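Local coordinates for spindle assembly checkpoint serine/threonine-protein kinase BUB1 (PDB 3ESL) that phosphorylates serine and threonine residues of partners such as BUB3 and of itself, and signals in the spindle assembly checkpoint that delays anaphase until chromosomes are bioriented, at residues 118-122 and 134-140; 126-131 and 159-163; 100-106 and 186-192. All coordinates share one frame; numbering follows the deposited sequence.

The three contacts lie in the all-helical, TPR-like N-terminal region of BUB1; none belongs to the kinase domain, so no active site is involved. Interactions 1 and 2 share helix 115-127, and their centres are about 10 Å apart. They meet directly: Lys-135 NZ forms a salt bridge with Glu-160 OE2 at 2.9 Å, and Tyr-159 OH lies 3.6 Å from Ala-134 CB. Interaction 1 is nested within the long chain excursion closed by interaction 3, with centres about 15 Å apart. The aromatic Phe-121 joins them, stacking on Phe-102 and touching Leu-186. Interactions 2 and 3 do not touch, their nearest atoms being about 9 Å apart.

Interaction 1. Residues 118-122 and 134-140; sequences YEEFS and AKVLLEL
Tyr-118 and Leu-137 meet across an antiparallel helical hairpin, the building unit of TPR-like folds, in which segments 118-122 and 134-140 have axes 172° apart in direction and 8.7 Å at closest approach. The tyrosine side chain crosses that of the leucine at about a right angle, and Tyr-118 CD1 lies 4.0 Å from Leu-137 CD1. A tyrosine suits this place because its apolar ring can be buried here while its hydroxyl reaches Thr-112 and Asn-144. The next residue, Glu-119, points its CB away from the partner helix, and only its aliphatic part brushes Leu-138; its carboxylate is held by Arg-151 and Ser-155. Phe-121 offers one ring face to Leu-137, whose CD2 methyl sits 3.6 Å from the ring centroid in a CH-pi contact. Leucine fits between the two aromatics because its branches diverge, CD1 to Tyr-118 and CD2 to Phe-121. At Ser-122 the backbones come closest, 4.4 Å between its CA and that of Ala-134, a spacing that two small residues allow. With OG anti to the backbone N (chi1 176°), the serine hydroxyl donates to Ala-134 O at 2.8 Å, approaching from above the carbonyl plane.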
loop_
_atom_site.group_PDB
_atom_site.type_symbol
_atom_site.label_atom_id
_atom_site.label_comp_id
_atom_site.label_asym_id
_atom_site.label_seq_id
_atom_site.Cartn_x
_atom_site.Cartn_y
_atom_site.Cartn_z
ATOM N N TYR A 118 7.374 6.589 -1.380
ATOM C CA TYR A 118 8.526 6.557 -2.284
ATOM C C TYR A 118 9.534 5.503 -1.881
ATOM O O TYR A 118 10.107 4.829 -2.751
ATOM C CB TYR A 118 9.160 7.941 -2.360
ATOM C CG TYR A 118 8.194 8.947 -2.916
ATOM C CD1 TYR A 118 8.071 9.150 -4.293
ATOM C CD2 TYR A 118 7.374 9.689 -2.064
ATOM C CE1 TYR A 118 7.151 10.071 -4.797
ATOM C CE2 TYR A 118 6.461 10.608 -2.562
ATOM C CZ TYR A 118 6.356 10.796 -3.921
ATOM O OH TYR A 118 5.449 11.706 -4.402
ATOM N N GLU A 119 9.748 5.343 -0.574
ATOM C CA GLU A 119 10.669 4.297 -0.075
ATOM C C GLU A 119 10.248 2.889 -0.503
ATOM O O GLU A 119 11.063 2.101 -1.005
ATOM C CB GLU A 119 10.805 4.374 1.450
ATOM C CG GLU A 119 11.508 5.652 1.910
ATOM C CD GLU A 119 11.438 5.879 3.416
ATOM O OE1 GLU A 119 10.434 5.477 4.048
ATOM O OE2 GLU A 119 12.396 6.471 3.970
ATOM N N GLU A 120 8.970 2.580 -0.304
ATOM C CA GLU A 120 8.439 1.266 -0.650
ATOM C C GLU A 120 8.366 1.019 -2.160
ATOM O O GLU A 120 8.710 -0.072 -2.622
ATOM C CB GLU A 120 7.074 1.053 0.020
ATOM C CG GLU A 120 7.162 0.984 1.557
ATOM C CD GLU A 120 7.893 -0.257 2.073
ATOM O OE1 GLU A 120 7.827 -1.328 1.430
ATOM O OE2 GLU A 120 8.535 -0.157 3.142
ATOM N N PHE A 121 7.924 2.026 -2.911
ATOM C CA PHE A 121 7.822 1.926 -4.360
ATOM C C PHE A 121 9.243 1.750 -4.929
ATOM O O PHE A 121 9.491 0.876 -5.767
ATOM C CB PHE A 121 7.135 3.183 -4.902
ATOM C CG PHE A 121 6.646 3.076 -6.340
ATOM C CD1 PHE A 121 6.910 1.954 -7.125
ATOM C CD2 PHE A 121 5.947 4.140 -6.903
ATOM C CE1 PHE A 121 6.461 1.885 -8.456
ATOM C CE2 PHE A 121 5.511 4.087 -8.235
ATOM C CZ PHE A 121 5.762 2.962 -9.002
ATOM N N SER A 122 10.182 2.542 -4.423
ATOM C CA SER A 122 11.585 2.406 -4.845
ATOM C C SER A 122 12.122 1.004 -4.557
ATOM O O SER A 122 12.823 0.420 -5.405
ATOM C CB SER A 122 12.469 3.468 -4.183
ATOM O OG SER A 122 13.838 3.261 -4.530
ATOM N N ALA A 134 14.595 3.333 -9.626
ATOM C CA ALA A 134 14.381 3.319 -8.174
ATOM C C ALA A 134 15.030 4.522 -7.490
ATOM O O ALA A 134 14.464 5.089 -6.552
ATOM C CB ALA A 134 14.874 2.018 -7.565
ATOM N N LYS A 135 16.211 4.927 -7.966
ATOM C CA LYS A 135 16.895 6.102 -7.416
ATOM C C LYS A 135 16.107 7.362 -7.745
ATOM O O LYS A 135 15.874 8.194 -6.871
ATOM C CB LYS A 135 18.340 6.200 -7.951
ATOM C CG LYS A 135 19.060 7.493 -7.605
ATOM C CD LYS A 135 20.530 7.421 -7.999
ATOM C CE LYS A 135 21.252 8.719 -7.682
ATOM N NZ LYS A 135 22.698 8.465 -7.449
ATOM N N VAL A 136 15.660 7.481 -8.992
ATOM C CA VAL A 136 14.932 8.665 -9.441
ATOM C C VAL A 136 13.631 8.826 -8.640
ATOM O O VAL A 136 13.222 9.944 -8.316
ATOM C CB VAL A 136 14.642 8.622 -10.953
ATOM C CG1 VAL A 136 13.796 9.818 -11.384
ATOM C CG2 VAL A 136 15.951 8.608 -11.740
ATOM N N LEU A 137 13.007 7.701 -8.314
ATOM C CA LEU A 137 11.781 7.725 -7.522
ATOM C C LEU A 137 12.014 8.323 -6.129
ATOM O O LEU A 137 11.194 9.106 -5.642
ATOM C CB LEU A 137 11.201 6.328 -7.430
ATOM C CG LEU A 137 9.767 6.160 -6.965
ATOM C CD1 LEU A 137 8.819 7.116 -7.697
ATOM C CD2 LEU A 137 9.408 4.706 -7.197
ATOM N N LEU A 138 13.134 7.974 -5.498
ATOM C CA LEU A 138 13.466 8.576 -4.196
ATOM C C LEU A 138 13.694 10.079 -4.338
ATOM O O LEU A 138 13.202 10.877 -3.532
ATOM C CB LEU A 138 14.682 7.908 -3.555
ATOM C CG LEU A 138 14.504 6.449 -3.137
ATOM C CD1 LEU A 138 15.848 5.836 -2.766
ATOM C CD2 LEU A 138 13.497 6.304 -1.980
ATOM N N GLU A 139 14.406 10.469 -5.390
ATOM C CA GLU A 139 14.643 11.885 -5.660
ATOM C C GLU A 139 13.341 12.639 -5.966
ATOM O O GLU A 139 13.201 13.812 -5.620
ATOM C CB GLU A 139 15.652 12.049 -6.802
ATOM C CG GLU A 139 16.987 11.379 -6.515
ATOM C CD GLU A 139 17.944 11.432 -7.692
ATOM O OE1 GLU A 139 17.477 11.471 -8.854
ATOM O OE2 GLU A 139 19.171 11.426 -7.447
ATOM N N LEU A 140 12.387 11.954 -6.594
ATOM C CA LEU A 140 11.072 12.537 -6.869
ATOM C C LEU A 140 10.312 12.821 -5.569
ATOM O O LEU A 140 9.646 13.848 -5.443
ATOM C CB LEU A 140 10.244 11.616 -7.772
ATOM C CG LEU A 140 8.834 12.065 -8.182
ATOM C CD1 LEU A 140 8.841 13.389 -8.977
ATOM C CD2 LEU A 140 8.130 10.971 -8.988
#

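Interaction 2. Residues 126-131 and 159-163; sequences ENAQFF and YEDRL
Glu-126 reaches out from the last turn of helix 115-127 and passes Tyr-159 to meet Arg-162, both on helix 149-165. Its CB lies 3.9 Å from Tyr-159 OH, and CG runs on beside the ring, 3.6 Å from CE1. A chi1 of 167° and an extended chain beyond CG bring the carboxylate level with the guanidinium. Arg-162, bent at chi3, grips it side-on: NE donates to Glu-126 OE2 at 2.8 Å in a nearly straight bond (172°), while NH2 donates to OE1 at 2.9 Å. Both oxygens use their syn lone pairs, and the two flat groups are only 14° from coplanar. This two-bond salt bridge therefore limits rotation of both groups as well as joining opposite charges.

Tyr-159 suits its place alongside the glutamate because its long, flat side chain carries a donor at its tip. Its OH donates to Phe-131 O at 2.7 Å and also lies near the plane of the Phe-131 ring, at the edge. Apolar packing continues where Phe-131 CB meets Leu-163 CD1 at 4.1 Å, with Ile-168 touching both side chains. Between Glu-126 and Phe-131, the chain reverses through a Schellman motif at Gln-129, followed by the N-cap residue Phe-130: the tight turn of an antiparallel helical hairpin in a TPR-like stack, fastened to the next helix.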
loop_
_atom_site.group_PDB
_atom_site.type_symbol
_atom_site.label_atom_id
_atom_site.label_comp_id
_atom_site.label_asym_id
_atom_site.label_seq_id
_atom_site.Cartn_x
_atom_site.Cartn_y
_atom_site.Cartn_z
ATOM N N GLU A 126 13.720 -1.512 -7.098
ATOM C CA GLU A 126 15.084 -1.996 -6.806
ATOM C C GLU A 126 15.183 -3.523 -6.890
ATOM O O GLU A 126 16.069 -4.063 -7.586
ATOM C CB GLU A 126 15.570 -1.483 -5.439
ATOM C CG GLU A 126 16.844 -2.198 -4.952
ATOM C CD GLU A 126 17.365 -1.696 -3.619
ATOM O OE1 GLU A 126 16.651 -0.944 -2.906
ATOM O OE2 GLU A 126 18.515 -2.060 -3.285
ATOM N N ASN A 127 14.285 -4.209 -6.192
ATOM C CA ASN A 127 14.227 -5.671 -6.203
ATOM C C ASN A 127 13.976 -6.235 -7.602
ATOM O O ASN A 127 14.477 -7.314 -7.941
ATOM C CB ASN A 127 13.184 -6.192 -5.212
ATOM C CG ASN A 127 13.558 -5.913 -3.759
ATOM O OD1 ASN A 127 14.732 -5.769 -3.421
ATOM N ND2 ASN A 127 12.556 -5.846 -2.895
ATOM N N ALA A 128 13.224 -5.490 -8.411
ATOM C CA ALA A 128 12.962 -5.876 -9.800
ATOM C C ALA A 128 14.112 -5.473 -10.714
ATOM O O ALA A 128 14.026 -5.639 -11.928
ATOM C CB ALA A 128 11.666 -5.257 -10.303
ATOM N N GLN A 129 15.174 -4.920 -10.127
ATOM C CA GLN A 129 16.372 -4.512 -10.864
ATOM C C GLN A 129 16.161 -3.340 -11.831
ATOM O O GLN A 129 16.887 -3.191 -12.816
ATOM C CB GLN A 129 17.043 -5.720 -11.561
ATOM C CG GLN A 129 17.147 -6.956 -10.697
ATOM C CD GLN A 129 16.316 -8.093 -11.232
ATOM O OE1 GLN A 129 16.532 -8.546 -12.358
ATOM N NE2 GLN A 129 15.391 -8.593 -10.424
ATOM N N PHE A 130 15.155 -2.503 -11.559
ATOM C CA PHE A 130 15.054 -1.219 -12.223
ATOM C C PHE A 130 15.859 -0.248 -11.368
ATOM O O PHE A 130 15.307 0.638 -10.709
ATOM C CB PHE A 130 13.591 -0.755 -12.369
ATOM C CG PHE A 130 12.786 -1.557 -13.364
ATOM C CD1 PHE A 130 12.971 -1.386 -14.740
ATOM C CD2 PHE A 130 11.844 -2.483 -12.928
ATOM C CE1 PHE A 130 12.214 -2.131 -15.662
ATOM C CE2 PHE A 130 11.087 -3.226 -13.832
ATOM C CZ PHE A 130 11.270 -3.050 -15.197
ATOM N N PHE A 131 17.178 -0.429 -11.371
ATOM C CA PHE A 131 18.034 0.209 -10.373
ATOM C C PHE A 131 18.012 1.734 -10.415
ATOM O O PHE A 131 17.832 2.392 -9.381
ATOM C CB PHE A 131 19.470 -0.347 -10.453
ATOM C CG PHE A 131 19.580 -1.790 -10.027
ATOM C CD1 PHE A 131 19.329 -2.164 -8.713
ATOM C CD2 PHE A 131 19.944 -2.773 -10.950
ATOM C CE1 PHE A 131 19.419 -3.495 -8.317
ATOM C CE2 PHE A 131 20.046 -4.105 -10.565
ATOM C CZ PHE A 131 19.782 -4.472 -9.249
ATOM N N TYR A 159 20.772 3.578 -0.328
ATOM C CA TYR A 159 20.577 2.972 -1.640
ATOM C C TYR A 159 21.784 3.192 -2.552
ATOM O O TYR A 159 22.209 2.277 -3.277
ATOM C CB TYR A 159 19.303 3.495 -2.307
ATOM C CG TYR A 159 19.008 2.794 -3.611
ATOM C CD1 TYR A 159 19.170 1.409 -3.726
ATOM C CD2 TYR A 159 18.581 3.507 -4.731
ATOM C CE1 TYR A 159 18.907 0.758 -4.919
ATOM C CE2 TYR A 159 18.318 2.858 -5.936
ATOM C CZ TYR A 159 18.482 1.481 -6.014
ATOM O OH TYR A 159 18.226 0.819 -7.191
ATOM N N GLU A 160 22.335 4.402 -2.517
ATOM C CA GLU A 160 23.558 4.689 -3.270
ATOM C C GLU A 160 24.731 3.798 -2.833
ATOM O O GLU A 160 25.567 3.430 -3.659
ATOM C CB GLU A 160 23.905 6.178 -3.202
ATOM C CG GLU A 160 22.893 7.038 -3.951
ATOM C CD GLU A 160 23.112 8.533 -3.791
ATOM O OE1 GLU A 160 23.745 8.957 -2.797
ATOM O OE2 GLU A 160 22.632 9.291 -4.661
ATOM N N ASP A 161 24.766 3.435 -1.550
ATOM C CA ASP A 161 25.755 2.492 -1.024
ATOM C C ASP A 161 25.547 1.090 -1.588
ATOM O O ASP A 161 26.516 0.373 -1.854
ATOM C CB ASP A 161 25.692 2.426 0.502
ATOM C CG ASP A 161 26.164 3.698 1.169
ATOM O OD1 ASP A 161 26.934 4.465 0.542
ATOM O OD2 ASP A 161 25.761 3.927 2.332
ATOM N N ARG A 162 24.284 0.698 -1.753
ATOM C CA ARG A 162 23.965 -0.600 -2.350
ATOM C C ARG A 162 24.302 -0.607 -3.835
ATOM O O ARG A 162 24.769 -1.622 -4.360
ATOM C CB ARG A 162 22.501 -0.983 -2.107
ATOM C CG ARG A 162 22.164 -1.189 -0.631
ATOM C CD ARG A 162 20.848 -1.943 -0.425
ATOM N NE ARG A 162 19.674 -1.197 -0.896
ATOM C CZ ARG A 162 19.071 -0.225 -0.215
ATOM N NH1 ARG A 162 19.529 0.157 0.974
ATOM N NH2 ARG A 162 18.004 0.376 -0.729
ATOM N N LEU A 163 24.079 0.532 -4.496
ATOM C CA LEU A 163 24.388 0.699 -5.915
ATOM C C LEU A 163 25.881 0.540 -6.184
ATOM O O LEU A 163 26.279 -0.130 -7.146
ATOM C CB LEU A 163 23.896 2.063 -6.418
ATOM C CG LEU A 163 22.695 2.151 -7.378
ATOM C CD1 LEU A 163 21.723 0.968 -7.292
ATOM C CD2 LEU A 163 21.957 3.476 -7.224
#

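Interaction 3. Residues 100-106 and 186-192; sequences NTFKYMF and LIYRTAP
The connection between helices 177-186 and 193-200 lies along one side of helix 95-108, where Tyr-104 and Pro-192 make one of the main apolar contacts. Pro-192 CD rests 3.7 Å from Tyr-104 CB, with the two side chains crossing at about a right angle. With its other ring carbons, Pro-192 meets Thr-101, CB lying 3.5 Å from OG1; that hydroxyl is bonded to Glu-97 O one turn earlier in its own helix, so it can face the proline without lacking a partner. Pro-192, at the N-cap position of helix 193-200, suits this place because its compact apolar ring fits against both side chains.

A chi1 of 177° turns the Tyr-104 ring alongside Tyr-188. The two side chains point the same way, and Tyr-188 OH lies at the edge of the Tyr-104 ring, 3.4 Å from CD1. Ala-191 adds its small methyl group to the same ring. The irregular connection thus lies along one helix of the TPR-like array and carries the chain back toward earlier helices, with Ile-195 of helix 193-200 also touching Tyr-104.

Lacking regular structure, the connection relies on water and a lysine to satisfy several of its carbonyls. One water donates to both Asn-100 O and Thr-190 O, at 2.6 Å each, and a second bridges Lys-103 O and Leu-186 O. Lys-103 suits this place because its long chain, bent at chi3, carries NZ to Arg-185 O and, in a weak bond of 3.2 Å, to Ile-187 O. Beyond it, Leu-186 CD1 approaches Phe-106 CZ at 4.4 Å.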
loop_
_atom_site.group_PDB
_atom_site.type_symbol
_atom_site.label_atom_id
_atom_site.label_comp_id
_atom_site.label_asym_id
_atom_site.label_seq_id
_atom_site.Cartn_x
_atom_site.Cartn_y
_atom_site.Cartn_z
ATOM N N ASN A 100 1.470 -1.892 -10.518
ATOM C CA ASN A 100 0.224 -1.252 -10.929
ATOM C C ASN A 100 -0.538 -0.640 -9.754
ATOM O O ASN A 100 -1.202 0.383 -9.903
ATOM C CB ASN A 100 -0.673 -2.229 -11.680
ATOM C CG ASN A 100 -0.163 -2.516 -13.079
ATOM O OD1 ASN A 100 0.754 -1.848 -13.575
ATOM N ND2 ASN A 100 -0.757 -3.515 -13.726
ATOM N N THR A 101 -0.432 -1.282 -8.596
ATOM C CA THR A 101 -1.037 -0.736 -7.380
ATOM C C THR A 101 -0.344 0.570 -7.000
ATOM O O THR A 101 -1.023 1.573 -6.762
ATOM C CB THR A 101 -1.043 -1.762 -6.228
ATOM O OG1 THR A 101 -1.696 -2.960 -6.668
ATOM C CG2 THR A 101 -1.813 -1.212 -5.011
ATOM N N PHE A 102 0.998 0.588 -6.986
ATOM C CA PHE A 102 1.702 1.836 -6.689
ATOM C C PHE A 102 1.373 2.939 -7.704
ATOM O O PHE A 102 1.206 4.103 -7.337
ATOM C CB PHE A 102 3.213 1.630 -6.646
ATOM C CG PHE A 102 3.720 1.024 -5.365
ATOM C CD1 PHE A 102 3.753 1.771 -4.190
ATOM C CD2 PHE A 102 4.243 -0.273 -5.360
ATOM C CE1 PHE A 102 4.260 1.208 -2.997
ATOM C CE2 PHE A 102 4.741 -0.847 -4.193
ATOM C CZ PHE A 102 4.750 -0.095 -3.001
ATOM N N LYS A 103 1.296 2.567 -8.980
ATOM C CA LYS A 103 0.948 3.507 -10.045
ATOM C C LYS A 103 -0.463 4.098 -9.903
ATOM O O LYS A 103 -0.684 5.288 -10.173
ATOM C CB LYS A 103 1.100 2.824 -11.412
ATOM C CG LYS A 103 2.544 2.591 -11.783
ATOM C CD LYS A 103 2.660 1.670 -12.988
ATOM C CE LYS A 103 1.914 2.251 -14.176
ATOM N NZ LYS A 103 2.457 1.760 -15.484
ATOM N N TYR A 104 -1.404 3.261 -9.480
ATOM C CA TYR A 104 -2.782 3.676 -9.246
ATOM C C TYR A 104 -2.858 4.675 -8.088
ATOM O O TYR A 104 -3.481 5.735 -8.195
ATOM C CB TYR A 104 -3.614 2.439 -8.943
ATOM C CG TYR A 104 -5.063 2.678 -8.602
ATOM C CD1 TYR A 104 -6.024 2.814 -9.609
ATOM C CD2 TYR A 104 -5.485 2.716 -7.272
ATOM C CE1 TYR A 104 -7.369 3.001 -9.296
ATOM C CE2 TYR A 104 -6.827 2.902 -6.948
ATOM C CZ TYR A 104 -7.760 3.041 -7.970
ATOM O OH TYR A 104 -9.091 3.222 -7.665
ATOM N N MET A 105 -2.213 4.324 -6.978
ATOM C CA MET A 105 -2.039 5.255 -5.865
ATOM C C MET A 105 -1.428 6.597 -6.322
ATOM O O MET A 105 -1.935 7.665 -5.979
ATOM C CB MET A 105 -1.151 4.609 -4.806
ATOM C CG MET A 105 -1.772 3.362 -4.164
ATOM S SD MET A 105 -0.479 2.410 -3.317
ATOM C CE MET A 105 -0.153 3.483 -1.929
ATOM N N PHE A 106 -0.350 6.532 -7.099
ATOM C CA PHE A 106 0.334 7.741 -7.576
ATOM C C PHE A 106 -0.646 8.630 -8.363
ATOM O O PHE A 106 -0.749 9.831 -8.124
ATOM C CB PHE A 106 1.550 7.375 -8.430
ATOM C CG PHE A 106 2.410 8.560 -8.793
ATOM C CD1 PHE A 106 3.367 9.044 -7.903
ATOM C CD2 PHE A 106 2.256 9.192 -10.023
ATOM C CE1 PHE A 106 4.165 10.150 -8.232
ATOM C CE2 PHE A 106 3.047 10.297 -10.366
ATOM C CZ PHE A 106 4.003 10.774 -9.464
ATOM N N LEU A 186 5.672 5.357 -14.924
ATOM C CA LEU A 186 4.656 5.976 -14.066
ATOM C C LEU A 186 3.353 6.310 -14.780
ATOM O O LEU A 186 2.339 6.544 -14.127
ATOM C CB LEU A 186 5.204 7.228 -13.355
ATOM C CG LEU A 186 6.197 6.990 -12.212
ATOM C CD1 LEU A 186 6.819 8.295 -11.701
ATOM C CD2 LEU A 186 5.549 6.216 -11.064
ATOM N N ILE A 187 3.373 6.336 -16.115
ATOM C CA ILE A 187 2.173 6.679 -16.884
ATOM C C ILE A 187 1.049 5.736 -16.486
ATOM O O ILE A 187 1.183 4.519 -16.607
ATOM C CB ILE A 187 2.396 6.589 -18.429
ATOM C CG1 ILE A 187 3.457 7.596 -18.905
ATOM C CG2 ILE A 187 1.083 6.778 -19.179
ATOM C CD1 ILE A 187 3.125 9.058 -18.642
ATOM N N TYR A 188 -0.044 6.313 -15.997
ATOM C CA TYR A 188 -1.179 5.537 -15.529
ATOM C C TYR A 188 -1.875 4.824 -16.692
ATOM O O TYR A 188 -2.134 5.429 -17.738
ATOM C CB TYR A 188 -2.182 6.441 -14.811
ATOM C CG TYR A 188 -3.361 5.666 -14.295
ATOM C CD1 TYR A 188 -3.206 4.731 -13.269
ATOM C CD2 TYR A 188 -4.628 5.844 -14.839
ATOM C CE1 TYR A 188 -4.282 4.002 -12.793
ATOM C CE2 TYR A 188 -5.723 5.111 -14.364
ATOM C CZ TYR A 188 -5.539 4.197 -13.343
ATOM O OH TYR A 188 -6.612 3.470 -12.869
ATOM N N ARG A 189 -2.184 3.548 -16.494
ATOM C CA ARG A 189 -2.846 2.755 -17.523
ATOM C C ARG A 189 -4.200 2.226 -17.048
ATOM O O ARG A 189 -5.246 2.565 -17.607
ATOM C CB ARG A 189 -1.936 1.608 -17.978
ATOM C CG ARG A 189 -0.662 2.058 -18.719
ATOM C CD ARG A 189 -0.968 2.418 -20.174
ATOM N NE ARG A 189 -1.754 1.359 -20.802
ATOM C CZ ARG A 189 -1.239 0.340 -21.482
ATOM N NH1 ARG A 189 0.077 0.246 -21.653
ATOM N NH2 ARG A 189 -2.045 -0.585 -21.991
ATOM N N THR A 190 -4.167 1.422 -15.988
ATOM C CA THR A 190 -5.315 0.633 -15.558
ATOM C C THR A 190 -5.252 0.423 -14.035
ATOM O O THR A 190 -4.157 0.387 -13.472
ATOM C CB THR A 190 -5.319 -0.744 -16.309
ATOM O OG1 THR A 190 -6.536 -1.444 -16.057
ATOM C CG2 THR A 190 -4.123 -1.633 -15.914
ATOM N N ALA A 191 -6.406 0.330 -13.367
ATOM C CA ALA A 191 -6.423 -0.106 -11.957
ATOM C C ALA A 191 -5.918 -1.546 -11.816
ATOM O O ALA A 191 -6.094 -2.367 -12.724
ATOM C CB ALA A 191 -7.808 0.024 -11.362
ATOM N N PRO A 192 -5.288 -1.868 -10.662
ATOM C CA PRO A 192 -4.856 -3.244 -10.449
ATOM C C PRO A 192 -6.052 -4.178 -10.491
ATOM O O PRO A 192 -7.177 -3.764 -10.197
ATOM C CB PRO A 192 -4.243 -3.225 -9.034
ATOM C CG PRO A 192 -4.689 -1.962 -8.420
ATOM C CD PRO A 192 -4.931 -0.992 -9.533
HETATM O O HOH W 1 -2.195 1.464 -12.101
HETATM O O HOH W 2 0.216 6.736 -12.277
#